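Local structure of histidine acid phosphatase (Hafnia alvei, 4ARU) at residues A[13-18]-A[298-303]; A[334-339]-A[350-355]; A[40-45]-A[228-233]. The protein belongs to the histidine acid phosphatases, in branch 2 of the histidine phosphatase superfamily, whose members are built on an alpha/beta core. All blocks are in the same frame, centred on the assembly; numbering follows the deposited sequence.

Interaction 1 of 3, residues A[13-18]-A[298-303]; sequences VVILSR and NKILFI
Val-13 meets the neighbouring parallel strand through its backbone, its N donating to Lys-299 O at 2.8 Å and its O accepting from Leu-301 N. That second donor is tilted 25° from the carbonyl plane, and the oxygen also takes a bond from a water that donates at the same time to Asn-298 OD1. The amide's ND2 donates to Ile-300 O from above the carbonyl plane, which ties the turn before strand 300-305 to the strand itself. Val-14 lies alongside Leu-301. Its CG1, anti to the backbone N (chi1 -179°), is 4.0 Å from Leu-301 CD2 and also touches the CD1 tip of Ile-303; helix 264-282 packs on these three side chains. Ile-15 sends both backbone polar atoms across, N to Leu-301 O and O to Ile-303 N, each bond nearly in line with its carbonyl. On the opposite face, which helix 51-70 covers, its CG2 comes obliquely to the ring of Phe-302, 3.6 Å from CD2. Leu-16 returns to the Val-14 face, with CD1 3.8 Å from Ile-303 CG2. Ser-17 N completes the pairing on Ile-303 O at 2.8 Å. Its CB approaches Phe-302 CZ at 3.4 Å, while OG bonds to Arg-18 O; the ring of Phe-302 is also stacked with that of Phe-102. Arg-18 begins the RHGxRxP signature of the family; its NH1 forms a salt bridge with Glu-222. Five backbone bonds between two apolar layers thus pair main-chain N-H and C=O groups in a largely buried setting, up to the residue before the signature arginine.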
# COMPACT_ATOMS: atom_id res chain seq x y z
N VAL A 13 9.62 1.96 -15.79
CA VAL A 13 8.96 1.41 -14.61
C VAL A 13 8.15 2.50 -13.93
O VAL A 13 8.56 3.69 -13.92
CB VAL A 13 10.01 0.86 -13.63
CG1 VAL A 13 9.37 0.27 -12.39
CG2 VAL A 13 10.85 -0.19 -14.31
N VAL A 14 7.04 2.09 -13.33
CA VAL A 14 6.25 2.94 -12.46
C VAL A 14 6.05 2.17 -11.16
O VAL A 14 5.54 1.03 -11.17
CB VAL A 14 4.89 3.30 -13.06
CG1 VAL A 14 4.13 4.22 -12.09
CG2 VAL A 14 5.02 3.85 -14.45
N ILE A 15 6.46 2.76 -10.05
CA ILE A 15 6.43 2.15 -8.77
C ILE A 15 5.44 2.88 -7.88
O ILE A 15 5.58 4.09 -7.70
CB ILE A 15 7.81 2.23 -8.12
CG1 ILE A 15 8.86 1.57 -9.05
CG2 ILE A 15 7.82 1.59 -6.74
CD1 ILE A 15 10.28 1.69 -8.58
N LEU A 16 4.42 2.19 -7.38
CA LEU A 16 3.46 2.77 -6.44
C LEU A 16 3.79 2.15 -5.10
O LEU A 16 3.54 0.95 -4.85
CB LEU A 16 2.00 2.49 -6.87
CG LEU A 16 1.01 2.94 -5.81
CD1 LEU A 16 1.03 4.46 -5.60
CD2 LEU A 16 -0.39 2.54 -6.19
N SER A 17 4.45 2.93 -4.26
CA SER A 17 5.00 2.45 -3.02
C SER A 17 4.22 2.94 -1.82
O SER A 17 3.87 4.12 -1.75
CB SER A 17 6.43 2.96 -2.85
OG SER A 17 7.07 2.37 -1.73
N ARG A 18 4.02 2.09 -0.82
CA ARG A 18 3.61 2.60 0.49
C ARG A 18 4.79 3.30 1.12
O ARG A 18 5.95 2.92 0.91
CB ARG A 18 3.15 1.48 1.38
CG ARG A 18 2.55 1.89 2.72
CD ARG A 18 2.05 0.70 3.50
NE ARG A 18 1.54 1.16 4.79
CZ ARG A 18 1.53 0.47 5.90
NH1 ARG A 18 1.90 -0.81 5.93
NH2 ARG A 18 1.12 1.04 7.03
N ASN A 298 11.72 9.98 -19.04
CA ASN A 298 11.67 9.38 -17.71
C ASN A 298 11.69 7.87 -17.82
O ASN A 298 11.00 7.33 -18.70
CB ASN A 298 10.40 9.82 -16.98
CG ASN A 298 10.26 9.16 -15.63
OD1 ASN A 298 9.55 8.13 -15.48
ND2 ASN A 298 11.02 9.62 -14.69
N LYS A 299 12.51 7.24 -17.00
CA LYS A 299 12.63 5.78 -16.94
C LYS A 299 12.03 5.17 -15.66
O LYS A 299 11.58 4.01 -15.67
CB LYS A 299 14.10 5.37 -17.03
CG LYS A 299 14.85 5.87 -18.26
CD LYS A 299 14.14 5.46 -19.51
CE LYS A 299 14.90 5.89 -20.78
NZ LYS A 299 16.03 4.98 -21.07
N ILE A 300 12.07 5.91 -14.56
CA ILE A 300 11.61 5.43 -13.30
C ILE A 300 10.73 6.51 -12.68
O ILE A 300 11.20 7.64 -12.43
CB ILE A 300 12.74 5.09 -12.32
CG1 ILE A 300 13.68 4.00 -12.91
CG2 ILE A 300 12.19 4.66 -10.96
CD1 ILE A 300 15.00 3.96 -12.21
N LEU A 301 9.48 6.18 -12.45
CA LEU A 301 8.50 7.05 -11.79
C LEU A 301 8.15 6.36 -10.48
O LEU A 301 7.60 5.27 -10.48
CB LEU A 301 7.27 7.29 -12.65
CG LEU A 301 6.06 7.96 -12.02
CD1 LEU A 301 6.46 9.31 -11.44
CD2 LEU A 301 4.89 8.10 -12.95
N PHE A 302 8.51 6.97 -9.35
CA PHE A 302 8.24 6.44 -8.02
C PHE A 302 7.17 7.35 -7.39
O PHE A 302 7.39 8.58 -7.25
CB PHE A 302 9.53 6.45 -7.19
CG PHE A 302 9.39 5.87 -5.82
CD1 PHE A 302 9.05 6.68 -4.75
CD2 PHE A 302 9.63 4.52 -5.56
CE1 PHE A 302 9.01 6.18 -3.46
CE2 PHE A 302 9.55 4.01 -4.27
CZ PHE A 302 9.22 4.85 -3.22
N ILE A 303 6.07 6.73 -6.95
CA ILE A 303 4.94 7.40 -6.41
C ILE A 303 4.82 6.95 -4.96
O ILE A 303 4.57 5.74 -4.69
CB ILE A 303 3.66 7.10 -7.20
CG1 ILE A 303 3.80 7.46 -8.68
CG2 ILE A 303 2.48 7.83 -6.56
CD1 ILE A 303 2.64 7.00 -9.54
O HOH W 1 8.53 5.73 -16.01

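Interaction 2 of 3, residues A[334-339]-A[350-355]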
# COMPACT_ATOMS: atom_id res chain seq x y z
N GLY A 334 6.34 -1.55 0.87
CA GLY A 334 5.96 -2.48 -0.20
C GLY A 334 5.37 -1.72 -1.37
O GLY A 334 4.71 -0.71 -1.18
N ALA A 335 5.62 -2.18 -2.58
CA ALA A 335 5.24 -1.43 -3.72
C ALA A 335 4.75 -2.31 -4.87
O ALA A 335 5.33 -3.41 -5.09
CB ALA A 335 6.40 -0.60 -4.20
N LEU A 336 3.76 -1.81 -5.60
CA LEU A 336 3.44 -2.37 -6.88
C LEU A 336 4.40 -1.78 -7.91
O LEU A 336 4.47 -0.54 -8.12
CB LEU A 336 2.03 -2.02 -7.32
CG LEU A 336 0.92 -2.71 -6.55
CD1 LEU A 336 -0.42 -2.07 -6.92
CD2 LEU A 336 0.96 -4.21 -6.84
N VAL A 337 5.09 -2.64 -8.60
CA VAL A 337 6.06 -2.26 -9.60
C VAL A 337 5.51 -2.69 -10.93
O VAL A 337 5.44 -3.88 -11.25
CB VAL A 337 7.44 -2.89 -9.35
CG1 VAL A 337 8.42 -2.47 -10.42
CG2 VAL A 337 7.94 -2.55 -7.93
N PHE A 338 5.17 -1.71 -11.73
CA PHE A 338 4.65 -1.89 -13.09
C PHE A 338 5.78 -1.67 -14.08
O PHE A 338 6.41 -0.60 -14.07
CB PHE A 338 3.53 -0.91 -13.41
CG PHE A 338 2.31 -1.05 -12.58
CD1 PHE A 338 2.21 -0.48 -11.32
CD2 PHE A 338 1.17 -1.62 -13.16
CE1 PHE A 338 1.07 -0.62 -10.60
CE2 PHE A 338 -0.02 -1.71 -12.43
CZ PHE A 338 -0.03 -1.23 -11.12
N GLU A 339 6.05 -2.65 -14.94
CA GLU A 339 7.18 -2.62 -15.87
C GLU A 339 6.65 -2.65 -17.26
O GLU A 339 5.87 -3.53 -17.62
CB GLU A 339 8.08 -3.82 -15.65
CG GLU A 339 8.74 -3.79 -14.29
CD GLU A 339 9.70 -4.93 -13.99
OE1 GLU A 339 9.72 -5.95 -14.70
OE2 GLU A 339 10.45 -4.77 -12.99
N VAL A 350 2.98 -5.03 -20.20
CA VAL A 350 3.10 -4.62 -18.81
C VAL A 350 3.22 -5.86 -17.95
O VAL A 350 2.43 -6.82 -18.13
CB VAL A 350 1.86 -3.80 -18.32
CG1 VAL A 350 1.98 -3.40 -16.84
CG2 VAL A 350 1.57 -2.59 -19.22
N SER A 351 4.20 -5.90 -17.07
CA SER A 351 4.30 -6.86 -15.98
C SER A 351 4.04 -6.13 -14.65
O SER A 351 4.38 -4.94 -14.53
CB SER A 351 5.70 -7.46 -15.95
OG SER A 351 5.77 -8.61 -15.14
N VAL A 352 3.50 -6.83 -13.67
CA VAL A 352 3.28 -6.22 -12.35
C VAL A 352 3.78 -7.14 -11.27
O VAL A 352 3.45 -8.31 -11.25
CB VAL A 352 1.80 -5.84 -12.09
CG1 VAL A 352 1.69 -4.87 -10.94
CG2 VAL A 352 1.12 -5.30 -13.28
N ASN A 353 4.61 -6.61 -10.38
CA ASN A 353 5.08 -7.35 -9.21
C ASN A 353 4.80 -6.58 -7.94
O ASN A 353 4.85 -5.36 -7.94
CB ASN A 353 6.59 -7.60 -9.27
CG ASN A 353 6.97 -8.68 -10.29
OD1 ASN A 353 6.88 -8.43 -11.47
ND2 ASN A 353 7.40 -9.84 -9.82
N MET A 354 4.54 -7.30 -6.87
CA MET A 354 4.55 -6.71 -5.54
C MET A 354 5.92 -6.95 -4.97
O MET A 354 6.29 -8.09 -4.76
CB MET A 354 3.48 -7.33 -4.63
CG MET A 354 3.24 -6.57 -3.35
SD MET A 354 2.52 -4.90 -3.63
CE MET A 354 2.72 -4.51 -1.89
N VAL A 355 6.65 -5.87 -4.67
CA VAL A 355 8.04 -5.98 -4.19
C VAL A 355 8.08 -5.42 -2.77
O VAL A 355 7.46 -4.38 -2.49
CB VAL A 355 8.99 -5.20 -5.11
CG1 VAL A 355 10.44 -5.26 -4.63
CG2 VAL A 355 8.90 -5.76 -6.53
O HOH W 2 6.88 -5.94 -12.73
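Phe-338 and Val-352 lie side by side at a non-hydrogen-bonded pair, and CG1 of the valine sits over the centre of the ring, 3.9 Å from the centroid and 12° off the normal, a CH-pi contact. The second methyl, CG2, is 3.7 Å from Phe-338 CD2, and Val-350 CG1 comes in at the ring edge. Phe-338 CG, anti to the carbonyl carbon (chi1 -63°), sits beside the backbone N, and from there the ring lies alongside Val-352. On the other face of the sheet, the side chains of Val-337 and Val-355 cross obliquely, CG2 to CG2 3.6 Å apart.

The two strands form a beta hairpin, 335-342 with 348-356, and in its register Ala-335, Val-337 and Glu-339 each exchange two backbone bonds with Val-355, Asn-353 and Ser-351. The bond from Val-337 N to Asn-353 O, 2.8 Å long, is nearly straight. Val-337 O accepts from Asn-353 N at 3.0 Å and also from a water, which donates its second proton to Asn-353 OD1.

Further out, helix 307-317 packs on Leu-336 and Phe-338 through Ile-313, and Tyr-64 of helix 51-70 lies against Ala-335 and Val-337. Glu-339, its chain extended beyond CG, carries its carboxylate to Arg-67 in a salt bridge through OE2, while OE1 accepts from Trp-341 NE1.

Interaction 3 of 3, residues A[40-45]-A[228-233]; sequences PEWPVK and HAQGMP
A Met-aromatic contact at the protein surface joins Met-232 to the indole of Trp-42. The methyl CE lies over one face of the five-membered ring, 3.3 Å from its centroid and 14° off the normal, in a CH-pi arrangement, and SD stands farther out above the same ring at 4.5 Å from the centroid. The methionine is extended beyond CG and crosses the indole at about a right angle. It has a second conformer, so the closeness of the methyl should be read with caution. Pro-40 also crosses the methionine at about a right angle, its CG 4.1 Å from SD.

Met-232 follows a Schellman motif that closes helix 213-229. Gly-231 is the first residue to leave helical geometry, with positive phi, and its N bonds back to His-228 O. On either side of this glycine in the sequence, Gln-230 and Met-232 both point toward the loop that runs between helices 29-33 and 51-70.

Gln-230 meets the six-membered part of the indole: its CB is 3.6 Å from Trp-42 CH2, and CG is equally near CZ3. The two side chains slide past each other in opposite directions, ring and amide planes 41° apart. A bend at chi2 (63°) takes CD out of an extended chain and swings the amide round, bringing NE2 to 3.9 Å from Pro-43 CG, tip to tip, while OE1 is bonded to Thr-50 OG1. Trp-42 also rests on Leu-226 and Glu-227 of helix 213-229 and on Ala-23 and Pro-24 of a loop.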
# COMPACT_ATOMS: atom_id res chain seq x y z
N PRO A 40 3.66 1.56 23.87
CA PRO A 40 5.02 2.10 23.94
C PRO A 40 5.11 3.45 23.22
O PRO A 40 4.40 3.70 22.23
CB PRO A 40 5.86 1.00 23.26
CG PRO A 40 4.91 0.25 22.43
CD PRO A 40 3.65 0.22 23.24
N GLU A 41 5.96 4.33 23.71
CA GLU A 41 6.17 5.63 23.07
C GLU A 41 7.06 5.48 21.85
O GLU A 41 8.12 4.84 21.91
CB GLU A 41 6.71 6.69 24.04
CG GLU A 41 5.63 7.43 24.85
CD GLU A 41 4.76 8.39 23.99
OE1 GLU A 41 3.75 7.95 23.37
OE2 GLU A 41 5.09 9.61 23.96
N TRP A 42 6.63 6.10 20.74
CA TRP A 42 7.43 6.15 19.51
C TRP A 42 8.38 7.36 19.54
O TRP A 42 8.16 8.32 20.28
CB TRP A 42 6.50 6.22 18.30
CG TRP A 42 5.93 4.89 18.01
CD1 TRP A 42 4.99 4.19 18.76
CD2 TRP A 42 6.27 4.04 16.93
NE1 TRP A 42 4.74 2.98 18.18
CE2 TRP A 42 5.52 2.86 17.06
CE3 TRP A 42 7.11 4.18 15.83
CZ2 TRP A 42 5.61 1.82 16.15
CZ3 TRP A 42 7.21 3.13 14.93
CH2 TRP A 42 6.49 1.97 15.10
N PRO A 43 9.45 7.31 18.74
CA PRO A 43 10.48 8.35 18.82
C PRO A 43 10.22 9.53 17.89
O PRO A 43 11.10 10.39 17.76
CB PRO A 43 11.73 7.60 18.40
CG PRO A 43 11.22 6.65 17.40
CD PRO A 43 9.92 6.15 17.96
N VAL A 44 9.03 9.59 17.30
CA VAL A 44 8.62 10.68 16.44
C VAL A 44 7.15 10.94 16.71
O VAL A 44 6.46 10.14 17.32
CB VAL A 44 8.77 10.32 14.94
CG1 VAL A 44 10.23 10.07 14.57
CG2 VAL A 44 7.93 9.12 14.56
N LYS A 45 6.71 12.08 16.21
CA LYS A 45 5.32 12.46 16.24
C LYS A 45 4.43 11.40 15.63
O LYS A 45 4.80 10.74 14.67
CB LYS A 45 5.20 13.76 15.47
CG LYS A 45 3.82 14.40 15.49
CD LYS A 45 3.84 15.71 14.77
CE LYS A 45 2.43 16.26 14.69
NZ LYS A 45 2.47 17.54 13.98
N HIS A 228 7.25 -4.06 15.41
CA HIS A 228 8.22 -5.07 15.04
C HIS A 228 9.20 -4.62 13.96
O HIS A 228 10.41 -4.81 14.06
CB HIS A 228 7.48 -6.34 14.63
CG HIS A 228 8.37 -7.54 14.44
ND1 HIS A 228 8.81 -8.32 15.49
CD2 HIS A 228 8.89 -8.08 13.32
CE1 HIS A 228 9.53 -9.33 15.00
NE2 HIS A 228 9.63 -9.18 13.70
N ALA A 229 8.64 -3.97 12.96
CA ALA A 229 9.45 -3.43 11.87
C ALA A 229 10.37 -2.29 12.32
O ALA A 229 11.44 -2.10 11.74
CB ALA A 229 8.53 -2.94 10.80
N GLN A 230 9.97 -1.60 13.39
CA GLN A 230 10.72 -0.51 14.01
C GLN A 230 11.80 -1.05 14.96
O GLN A 230 12.65 -0.30 15.48
CB GLN A 230 9.71 0.39 14.75
CG GLN A 230 10.32 1.52 15.55
CD GLN A 230 11.08 2.53 14.71
OE1 GLN A 230 10.93 2.58 13.51
NE2 GLN A 230 11.87 3.37 15.36
N GLY A 231 11.75 -2.35 15.22
CA GLY A 231 12.68 -2.94 16.14
C GLY A 231 12.51 -2.56 17.59
O GLY A 231 13.45 -2.62 18.41
N MET A 232 11.26 -2.28 17.98
CA MET A 232 11.01 -1.99 19.38
C MET A 232 11.33 -3.21 20.22
O MET A 232 11.14 -4.35 19.76
CB MET A 232 9.57 -1.62 19.58
CG MET A 232 9.24 -0.38 18.84
SD MET A 232 7.80 0.32 19.55
CE MET A 232 8.04 1.99 18.96
N PRO A 233 11.85 -3.01 21.44
CA PRO A 233 12.25 -4.13 22.30
C PRO A 233 11.06 -4.93 22.78
O PRO A 233 11.20 -6.16 22.95
CB PRO A 233 12.99 -3.44 23.45
CG PRO A 233 12.43 -2.06 23.51
CD PRO A 233 12.13 -1.70 22.06

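Overall arrangement
Interactions 1 and 2 belong to one mixed sheet, their centres 9 Å apart, because strand 9-18 pairs with 300-305 on one side and with 335-342 on the other. Probable hydrogen bonds join them, Val-14 O to Phe-338 N and Leu-16 N to Leu-336 O, both at 2.8 Å. Interaction 3 lies apart at the surface, centres about 28 and 29 Å from the other two. Helix 213-229 spans part of that gap: it ends at interaction 3 and carries Glu-222, which meets Arg-18 at the end of strand 9-18. Arg-18 NH2 is hydrogen-bonded to a tartaric acid, probably from the crystallisation liquor. The potassium ion is about 10 Å from the Val-352 side chain, a sodium ion about 8 Å from that of Trp-42.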